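Local coordinates for putative fimbrial associated sortase-like protein (Corynebacterium diphtheriae, PDB 6BWE) that probably acts as a class C pilin-polymerising sortase, a membrane-anchored cysteine transpeptidase of which this chain is the extracellular catalytic part, at residues H103-L108 with T134-L139; T156-V161 with P210-L215; A163-L168 with T172-P177. The protein carries 2 engineered substitutions. All coordinates share one frame; numbering follows the deposited sequence. Where two conformers were deposited one is given.

Contact 1 of 3, residues H103-L108 with T134-L139; sequences HGLGHL and TLFDNL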
loop_
_atom_site.group_PDB
_atom_site.type_symbol
_atom_site.label_atom_id
_atom_site.label_comp_id
_atom_site.label_asym_id
_atom_site.label_seq_id
_atom_site.Cartn_x
_atom_site.Cartn_y
_atom_site.Cartn_z
ATOM N N HIS A 103 10.059 -16.825 -16.682
ATOM C CA HIS A 103 9.307 -16.923 -17.925
ATOM C C HIS A 103 8.648 -15.653 -18.437
ATOM O O HIS A 103 8.093 -15.651 -19.537
ATOM C CB HIS A 103 8.252 -18.028 -17.777
ATOM C CG HIS A 103 8.832 -19.353 -17.435
ATOM N ND1 HIS A 103 9.510 -20.126 -18.358
ATOM C CD2 HIS A 103 8.887 -20.024 -16.258
ATOM C CE1 HIS A 103 9.921 -21.236 -17.766
ATOM N NE2 HIS A 103 9.550 -21.201 -16.495
ATOM N N GLY A 104 8.662 -14.573 -17.660
ATOM C CA GLY A 104 8.157 -13.318 -18.157
ATOM C C GLY A 104 8.349 -12.237 -17.103
ATOM O O GLY A 104 9.241 -12.330 -16.251
ATOM N N LEU A 105 7.462 -11.262 -17.110
ATOM C CA LEU A 105 7.540 -10.153 -16.180
ATOM C C LEU A 105 6.550 -10.346 -15.062
ATOM O O LEU A 105 5.503 -10.958 -15.236
ATOM C CB LEU A 105 7.288 -8.839 -16.901
ATOM C CG LEU A 105 8.277 -8.570 -18.058
ATOM C CD1 LEU A 105 7.853 -7.343 -18.824
ATOM C CD2 LEU A 105 9.727 -8.451 -17.587
ATOM N N GLY A 106 6.915 -9.831 -13.897
ATOM C CA GLY A 106 6.070 -9.857 -12.739
ATOM C C GLY A 106 5.535 -8.484 -12.365
ATOM O O GLY A 106 6.274 -7.483 -12.351
ATOM N N HIS A 107 4.262 -8.422 -12.014
ATOM C CA HIS A 107 3.689 -7.191 -11.494
ATOM C C HIS A 107 3.920 -7.164 -9.983
ATOM O O HIS A 107 3.639 -8.155 -9.307
ATOM C CB HIS A 107 2.203 -7.075 -11.833
ATOM C CG HIS A 107 1.534 -5.958 -11.114
ATOM N ND1 HIS A 107 0.846 -6.141 -9.933
ATOM C CD2 HIS A 107 1.517 -4.626 -11.368
ATOM C CE1 HIS A 107 0.412 -4.962 -9.503
ATOM N NE2 HIS A 107 0.836 -4.027 -10.342
ATOM N N LEU A 108 4.442 -6.045 -9.467
ATOM C CA LEU A 108 4.720 -5.930 -8.047
ATOM C C LEU A 108 3.455 -5.619 -7.249
ATOM O O LEU A 108 2.914 -4.512 -7.315
ATOM C CB LEU A 108 5.809 -4.886 -7.811
ATOM C CG LEU A 108 6.532 -4.823 -6.479
ATOM C CD1 LEU A 108 7.002 -6.179 -5.962
ATOM C CD2 LEU A 108 7.710 -3.878 -6.617
ATOM N N THR A 134 16.022 -13.746 -22.627
ATOM C CA THR A 134 16.515 -12.361 -22.695
ATOM C C THR A 134 15.833 -11.497 -21.617
ATOM O O THR A 134 16.511 -10.801 -20.830
ATOM C CB THR A 134 16.338 -11.778 -24.115
ATOM O OG1 THR A 134 17.231 -12.472 -24.991
ATOM C CG2 THR A 134 16.674 -10.272 -24.186
ATOM N N LEU A 135 14.510 -11.589 -21.569
ATOM C CA LEU A 135 13.720 -10.877 -20.562
ATOM C C LEU A 135 14.058 -9.364 -20.529
ATOM O O LEU A 135 13.881 -8.695 -21.555
ATOM C CB LEU A 135 13.771 -11.589 -19.185
ATOM C CG LEU A 135 13.141 -12.977 -19.208
ATOM C CD1 LEU A 135 13.571 -13.767 -17.987
ATOM C CD2 LEU A 135 11.606 -12.896 -19.289
ATOM N N PHE A 136 14.538 -8.831 -19.412
ATOM C CA PHE A 136 14.895 -7.418 -19.329
ATOM C C PHE A 136 16.419 -7.197 -19.456
ATOM O O PHE A 136 16.935 -6.154 -19.019
ATOM C CB PHE A 136 14.344 -6.808 -18.017
ATOM C CG PHE A 136 12.971 -6.181 -18.097
ATOM C CD1 PHE A 136 12.264 -6.011 -19.276
ATOM C CD2 PHE A 136 12.395 -5.704 -16.932
ATOM C CE1 PHE A 136 11.040 -5.377 -19.294
ATOM C CE2 PHE A 136 11.147 -5.064 -16.968
ATOM C CZ PHE A 136 10.487 -4.898 -18.150
ATOM N N ASP A 137 17.142 -8.140 -20.081
ATOM C CA ASP A 137 18.605 -8.019 -20.270
ATOM C C ASP A 137 18.999 -6.631 -20.810
ATOM O O ASP A 137 20.034 -6.107 -20.447
ATOM C CB ASP A 137 19.120 -8.992 -21.327
ATOM C CG ASP A 137 19.332 -10.391 -20.835
ATOM O OD1 ASP A 137 19.159 -10.689 -19.640
ATOM O OD2 ASP A 137 19.651 -11.232 -21.739
ATOM N N ASN A 138 18.181 -6.095 -21.714
ATOM C CA ASN A 138 18.516 -4.861 -22.420
ATOM C C ASN A 138 17.700 -3.651 -21.990
ATOM O O ASN A 138 17.709 -2.634 -22.690
ATOM C CB ASN A 138 18.418 -5.106 -23.916
ATOM C CG ASN A 138 19.287 -6.256 -24.353
ATOM O OD1 ASN A 138 20.471 -6.326 -24.007
ATOM N ND2 ASN A 138 18.705 -7.179 -25.104
ATOM N N LEU A 139 17.053 -3.713 -20.806
ATOM C CA LEU A 139 16.324 -2.544 -20.286
ATOM C C LEU A 139 17.265 -1.347 -20.100
ATOM O O LEU A 139 16.868 -0.199 -20.269
ATOM C CB LEU A 139 15.629 -2.869 -18.945
ATOM C CG LEU A 139 14.712 -1.791 -18.411
ATOM C CD1 LEU A 139 13.518 -1.597 -19.352
ATOM C CD2 LEU A 139 14.239 -2.160 -17.015
#

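Contact 2 of 3, residues T156-V161 with P210-L215; sequences TLKYEV and PNDPNL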
loop_
_atom_site.group_PDB
_atom_site.type_symbol
_atom_site.label_atom_id
_atom_site.label_comp_id
_atom_site.label_asym_id
_atom_site.label_seq_id
_atom_site.Cartn_x
_atom_site.Cartn_y
_atom_site.Cartn_z
ATOM N N THR A 156 -4.729 -0.642 -25.731
ATOM C CA THR A 156 -3.320 -0.375 -25.682
ATOM C C THR A 156 -3.083 1.011 -25.068
ATOM O O THR A 156 -3.716 1.991 -25.455
ATOM C CB THR A 156 -2.672 -0.527 -27.056
ATOM O OG1 THR A 156 -2.822 -1.885 -27.461
ATOM C CG2 THR A 156 -1.163 -0.232 -26.988
ATOM N N LEU A 157 -2.177 1.056 -24.092
ATOM C CA LEU A 157 -1.790 2.281 -23.401
ATOM C C LEU A 157 -0.347 2.596 -23.786
ATOM O O LEU A 157 0.490 1.696 -23.790
ATOM C CB LEU A 157 -1.875 2.096 -21.882
ATOM C CG LEU A 157 -3.061 1.346 -21.279
ATOM C CD1 LEU A 157 -2.969 1.309 -19.752
ATOM C CD2 LEU A 157 -4.329 2.015 -21.702
ATOM N N LYS A 158 -0.053 3.870 -24.052
ATOM C CA LYS A 158 1.263 4.284 -24.455
ATOM C C LYS A 158 1.871 5.123 -23.340
ATOM O O LYS A 158 1.220 5.987 -22.767
ATOM C CB LYS A 158 1.230 5.053 -25.778
ATOM C CG LYS A 158 2.604 5.408 -26.322
ATOM C CD LYS A 158 2.495 6.178 -27.658
ATOM C CE LYS A 158 3.884 6.538 -28.157
ATOM N NZ LYS A 158 3.865 7.323 -29.433
ATOM N N TYR A 159 3.114 4.814 -23.028
ATOM C CA TYR A 159 3.892 5.564 -22.056
ATOM C C TYR A 159 5.167 6.021 -22.727
ATOM O O TYR A 159 5.613 5.399 -23.701
ATOM C CB TYR A 159 4.208 4.676 -20.849
ATOM C CG TYR A 159 2.971 4.414 -20.027
ATOM C CD1 TYR A 159 2.698 5.186 -18.902
ATOM C CD2 TYR A 159 2.048 3.424 -20.401
ATOM C CE1 TYR A 159 1.531 5.001 -18.168
ATOM C CE2 TYR A 159 0.866 3.232 -19.673
ATOM C CZ TYR A 159 0.624 4.019 -18.559
ATOM O OH TYR A 159 -0.519 3.889 -17.821
ATOM N N GLU A 160 5.764 7.084 -22.194
ATOM C CA GLU A 160 7.023 7.595 -22.708
ATOM C C GLU A 160 8.035 7.756 -21.568
ATOM O O GLU A 160 7.719 8.354 -20.551
ATOM C CB GLU A 160 6.731 8.925 -23.428
ATOM C CG GLU A 160 7.917 9.817 -23.638
ATOM C CD GLU A 160 7.567 11.097 -24.394
ATOM O OE1 GLU A 160 6.638 11.085 -25.250
ATOM O OE2 GLU A 160 8.237 12.106 -24.124
ATOM N N VAL A 161 9.257 7.266 -21.767
ATOM C CA VAL A 161 10.267 7.235 -20.713
ATOM C C VAL A 161 10.710 8.636 -20.342
ATOM O O VAL A 161 10.994 9.438 -21.229
ATOM C CB VAL A 161 11.518 6.410 -21.114
ATOM C CG1 VAL A 161 12.594 6.463 -20.027
ATOM C CG2 VAL A 161 11.122 4.957 -21.384
ATOM N N PRO A 210 -3.608 6.270 -33.245
ATOM C CA PRO A 210 -4.196 5.017 -33.763
ATOM C C PRO A 210 -3.395 4.334 -34.897
ATOM O O PRO A 210 -3.435 3.102 -35.001
ATOM C CB PRO A 210 -5.575 5.465 -34.279
ATOM C CG PRO A 210 -5.913 6.684 -33.488
ATOM C CD PRO A 210 -4.599 7.373 -33.236
ATOM N N ASN A 211 -2.692 5.136 -35.719
ATOM C CA ASN A 211 -1.807 4.644 -36.803
ATOM C C ASN A 211 -0.313 4.465 -36.431
ATOM O O ASN A 211 0.522 4.269 -37.320
ATOM C CB ASN A 211 -1.905 5.575 -38.034
ATOM C CG ASN A 211 -3.223 5.440 -38.774
ATOM O OD1 ASN A 211 -4.222 4.946 -38.235
ATOM N ND2 ASN A 211 -3.232 5.883 -40.025
ATOM N N ASP A 212 0.017 4.514 -35.136
ATOM C CA ASP A 212 1.404 4.377 -34.652
ATOM C C ASP A 212 2.004 3.086 -35.245
ATOM O O ASP A 212 1.461 1.987 -35.003
ATOM C CB ASP A 212 1.399 4.335 -33.102
ATOM C CG ASP A 212 2.793 4.332 -32.480
ATOM O OD1 ASP A 212 2.934 4.920 -31.385
ATOM O OD2 ASP A 212 3.741 3.747 -33.058
ATOM N N PRO A 213 3.120 3.204 -36.015
ATOM C CA PRO A 213 3.758 2.015 -36.624
ATOM C C PRO A 213 3.843 0.793 -35.697
ATOM O O PRO A 213 3.569 -0.326 -36.130
ATOM C CB PRO A 213 5.167 2.510 -36.971
ATOM C CG PRO A 213 5.023 3.982 -37.161
ATOM C CD PRO A 213 3.900 4.436 -36.270
ATOM N N ASN A 214 4.156 1.034 -34.423
ATOM C CA ASN A 214 4.424 -0.028 -33.450
ATOM C C ASN A 214 3.233 -0.887 -33.035
ATOM O O ASN A 214 3.440 -1.942 -32.434
ATOM C CB ASN A 214 5.074 0.571 -32.185
ATOM C CG ASN A 214 6.429 1.213 -32.468
ATOM O OD1 ASN A 214 7.276 0.624 -33.151
ATOM N ND2 ASN A 214 6.644 2.419 -31.943
ATOM N N LEU A 215 2.004 -0.461 -33.331
ATOM C CA LEU A 215 0.805 -1.209 -32.897
ATOM C C LEU A 215 0.552 -2.509 -33.701
ATOM O O LEU A 215 1.307 -2.916 -34.598
ATOM C CB LEU A 215 -0.432 -0.296 -32.928
ATOM C CG LEU A 215 -0.348 0.953 -32.040
ATOM C CD1 LEU A 215 -1.575 1.837 -32.205
ATOM C CD2 LEU A 215 -0.151 0.562 -30.580
ATOM O OXT LEU A 215 -0.428 -3.219 -33.451
#

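Contact 3 of 3, residues A163-L168 with T172-P177; sequences AINVVL and TKLLAP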
loop_
_atom_site.group_PDB
_atom_site.type_symbol
_atom_site.label_atom_id
_atom_site.label_comp_id
_atom_site.label_asym_id
_atom_site.label_seq_id
_atom_site.Cartn_x
_atom_site.Cartn_y
_atom_site.Cartn_z
ATOM N N ALA A 163 12.605 9.043 -16.963
ATOM C CA ALA A 163 13.627 8.936 -15.923
ATOM C C ALA A 163 14.227 7.530 -15.896
ATOM O O ALA A 163 13.546 6.511 -16.104
ATOM C CB ALA A 163 13.087 9.318 -14.552
ATOM N N ILE A 164 15.532 7.512 -15.676
ATOM C CA ILE A 164 16.350 6.316 -15.684
ATOM C C ILE A 164 17.277 6.441 -14.481
ATOM O O ILE A 164 18.098 7.340 -14.452
ATOM C CB ILE A 164 17.146 6.186 -16.985
ATOM C CG1 ILE A 164 16.207 5.991 -18.171
ATOM C CG2 ILE A 164 18.111 4.999 -16.906
ATOM C CD1 ILE A 164 16.885 6.062 -19.526
ATOM N N ASN A 165 17.116 5.568 -13.485
ATOM C CA ASN A 165 17.870 5.662 -12.234
ATOM C C ASN A 165 18.393 4.284 -11.833
ATOM O O ASN A 165 17.679 3.297 -11.964
ATOM C CB ASN A 165 16.958 6.215 -11.120
ATOM C CG ASN A 165 16.634 7.692 -11.304
ATOM O OD1 ASN A 165 17.500 8.552 -11.121
ATOM N ND2 ASN A 165 15.391 7.998 -11.714
ATOM N N VAL A 166 19.645 4.218 -11.394
ATOM C CA VAL A 166 20.210 3.014 -10.804
ATOM C C VAL A 166 20.302 3.272 -9.300
ATOM O O VAL A 166 20.927 4.257 -8.883
ATOM C CB VAL A 166 21.584 2.689 -11.387
ATOM C CG1 VAL A 166 22.253 1.559 -10.618
ATOM C CG2 VAL A 166 21.452 2.353 -12.877
ATOM N N VAL A 167 19.665 2.413 -8.504
ATOM C CA VAL A 167 19.560 2.612 -7.062
ATOM C C VAL A 167 19.890 1.334 -6.300
ATOM O O VAL A 167 19.866 0.230 -6.871
ATOM C CB VAL A 167 18.150 3.128 -6.656
ATOM C CG1 VAL A 167 17.868 4.481 -7.291
ATOM C CG2 VAL A 167 17.058 2.114 -6.977
ATOM N N LEU A 168 20.166 1.478 -5.001
ATOM C CA LEU A 168 20.276 0.312 -4.129
ATOM C C LEU A 168 18.914 -0.316 -3.960
ATOM O O LEU A 168 17.917 0.386 -4.039
ATOM C CB LEU A 168 20.887 0.673 -2.766
ATOM C CG LEU A 168 22.349 1.116 -2.823
ATOM C CD1 LEU A 168 22.821 1.600 -1.453
ATOM C CD2 LEU A 168 23.246 -0.021 -3.307
ATOM N N THR A 172 13.653 2.783 -2.569
ATOM C CA THR A 172 12.406 2.618 -3.351
ATOM C C THR A 172 11.553 3.889 -3.538
ATOM O O THR A 172 10.483 3.810 -4.162
ATOM C CB THR A 172 11.490 1.532 -2.701
ATOM O OG1 THR A 172 11.361 1.805 -1.290
ATOM C CG2 THR A 172 12.067 0.109 -2.934
ATOM N N LYS A 173 12.011 5.033 -3.017
ATOM C CA LYS A 173 11.288 6.303 -3.110
ATOM C C LYS A 173 10.744 6.629 -4.505
ATOM O O LYS A 173 9.689 7.207 -4.614
ATOM C CB LYS A 173 12.202 7.513 -2.789
ATOM C CG LYS A 173 12.869 7.591 -1.423
ATOM C CD LYS A 173 13.787 8.815 -1.370
ATOM C CE LYS A 173 15.144 8.585 -2.048
ATOM N NZ LYS A 173 16.188 8.106 -1.085
ATOM N N LEU A 174 11.510 6.333 -5.554
ATOM C CA LEU A 174 11.103 6.661 -6.931
ATOM C C LEU A 174 9.856 5.910 -7.445
ATOM O O LEU A 174 9.320 6.260 -8.518
ATOM C CB LEU A 174 12.255 6.435 -7.882
ATOM C CG LEU A 174 13.421 7.421 -7.657
ATOM C CD1 LEU A 174 14.664 6.836 -8.285
ATOM C CD2 LEU A 174 13.103 8.777 -8.260
ATOM N N LEU A 175 9.412 4.910 -6.691
ATOM C CA LEU A 175 8.221 4.115 -7.033
ATOM C C LEU A 175 6.934 4.713 -6.502
ATOM O O LEU A 175 5.853 4.156 -6.718
ATOM C CB LEU A 175 8.367 2.690 -6.491
ATOM C CG LEU A 175 9.617 1.924 -6.924
ATOM C CD1 LEU A 175 9.550 0.516 -6.357
ATOM C CD2 LEU A 175 9.748 1.892 -8.426
ATOM N N ALA A 176 7.024 5.844 -5.803
ATOM C CA ALA A 176 5.840 6.441 -5.229
ATOM C C ALA A 176 4.832 6.886 -6.317
ATOM O O ALA A 176 5.235 7.388 -7.392
ATOM C CB ALA A 176 6.245 7.627 -4.365
ATOM N N PRO A 177 3.522 6.696 -6.058
ATOM C CA PRO A 177 2.515 7.284 -6.923
ATOM C C PRO A 177 2.494 8.818 -6.729
ATOM O O PRO A 177 2.945 9.348 -5.691
ATOM C CB PRO A 177 1.220 6.642 -6.429
ATOM C CG PRO A 177 1.462 6.392 -4.998
ATOM C CD PRO A 177 2.914 6.066 -4.866
#

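Contact 1 of 3, residues H103-L108 with T134-L139
Leu-105 lays its CD2 methyl over the centre of the Phe-136 ring, 3.6 Å from CD2 to the ring centroid and only 7° off the normal, a textbook CH-pi contact. Leu-105 CD2 stands nearly equally far from all six ring carbons of Phe-136, 3.7 to 4.0 Å. The other methyl, CD1, sits above and beyond the CZ-CE1 edge of the same ring, 3.7 Å from Phe-136 CZ, and the two side chains cross at about a right angle. With CG anti to its own carbonyl carbon (chi1 -58°), Leu-105 carries its two methyls to the loop. Beside this pair, Leu-135 brings CD2 to 3.7 Å from Gly-104 CA, so that the methyl lies against the backbone of the glycine.

The loop follows a type II' turn from Thr-134 to Asp-137 and a type I turn from Phe-136 to Leu-139. Around the pair, Ile-81 and Ile-124 touch Leu-105, and Ile-83 and Thr-188 touch Phe-136. Leu-135 also lies close to His-127, the predicted proton donor/acceptor of the sortase active site. Joined by apolar contacts alone, strand and loop cohere here through dispersion and close fit of shape, without polar partners.

Contact 2 of 3, residues T156-V161 with P210-L215
Lys-158 places CG anti to its backbone N (chi1 -175°) and stays extended through every later torsion, so its ammonium is carried straight out from the strand. Asp-212 likewise swings its carboxylate anti to the backbone N (chi1 -174°), and the two side chains meet from opposite directions. Lys-158 NZ lies 3.2 Å from Asp-212 OD1, close to the line of the C-O bond, in a hydrogen-bonded salt bridge. Lysine suits this place because its long aliphatic stem can bridge the distance between strand and tail; even its CE methylene comes within 3.7 Å of Asp-212 OD1.

The carboxylate has further holds. Tyr-149 OH, from the neighbouring strand 147-152, also bonds to OD1, while OD2 accepts from the backbone N of Asn-214 at 3.1 Å, an Asx turn in which the N-H comes from the anti side, 30° out of the carboxylate plane. Both oxygens of Asp-212 are thus engaged, which should hold its carboxylate plane steady and favour the charged form. Asp-212 also opens a type I turn, closed by Leu-215 N to Asp-212 O. In the sortase beta fold, the tail that follows the last strand, 198-206, comes back to the side chains of Thr-156 and Lys-158 on strand 155-167.

Two residues earlier on the strand than Lys-158, Thr-156 turns its methyl rather than its hydroxyl to the tail: CG2 meets Leu-215 CD2 at 3.8 Å as the side chains slide past each other in opposite directions. Its OG1 is instead bonded to Thr-151 OG1, and Leu-215 also packs on Tyr-149 and Leu-208.

Contact 3 of 3, residues A163-L168 with T172-P177
Leu-174 and Asn-165 cross at about a right angle, the CD1 methyl of the leucine lying over one face of the asparagine amide, toward its CB and ND2 side. That single methyl, Leu-174 CD1, is 3.7 Å from Asn-165 CB and equally near CG and ND2, so it rests on the root of the amide and its nitrogen side rather than on one atom. Asn-165 has CG anti to its carbonyl carbon (chi1 -71°), which swings the amide back toward Ala-163, with one face turned to the leucine. The contact is one of van der Waals closeness.

Val-167, two residues on and on the same side of the strand, approaches the same methyl at a slant: its CG1 stands 4.1 Å from Leu-174 CD1, a looser touch. Branched at CB, valine fits an extended strand well, and here one of its two methyls faces the leucine while the backbone of the residue pairs with Arg-198. Leu-174 CD1 is the one atom that touches both residues, nearer to Asn-165.

In the sortase beta fold, the last residues of strand 155-167 here meet the connection that leads to strand 183-187. The chain doubles back through a short 3-10 turn at 173-175, with Leu-175 N bonded to Thr-172 O at 3.0 Å, and this turn presents Leu-174 to the strand just left. Leu-175 instead packs on Leu-200, Thr-185 and Ile-187 of the sheet, while Thr-172 and Ala-176 touch Phe-44. A leucine suits position 174, where its branched end puts one methyl, CD1, against the strand from a partly exposed turn.

How the contacts relate
Contact 1 is the buried one, about 10 Å from chain centre to contact centre, whereas contacts 2 and 3 lie at the surface. Contacts 2 and 3 share strand 155-167, touching its early and late parts with centres about 24 Å apart, and contact 3 is nested within the chain loop that contact 2 closes. Contact 1 holds strand 105-107 of the same sheet. The chemistry follows the setting: aliphatic on aromatic in the interior, a salt bridge with a small apolar patch where the tail meets solvent, and a leucine against mixed polar and apolar neighbours on the connection. Of the three, contact 1 alone lies beside a predicted active-site residue.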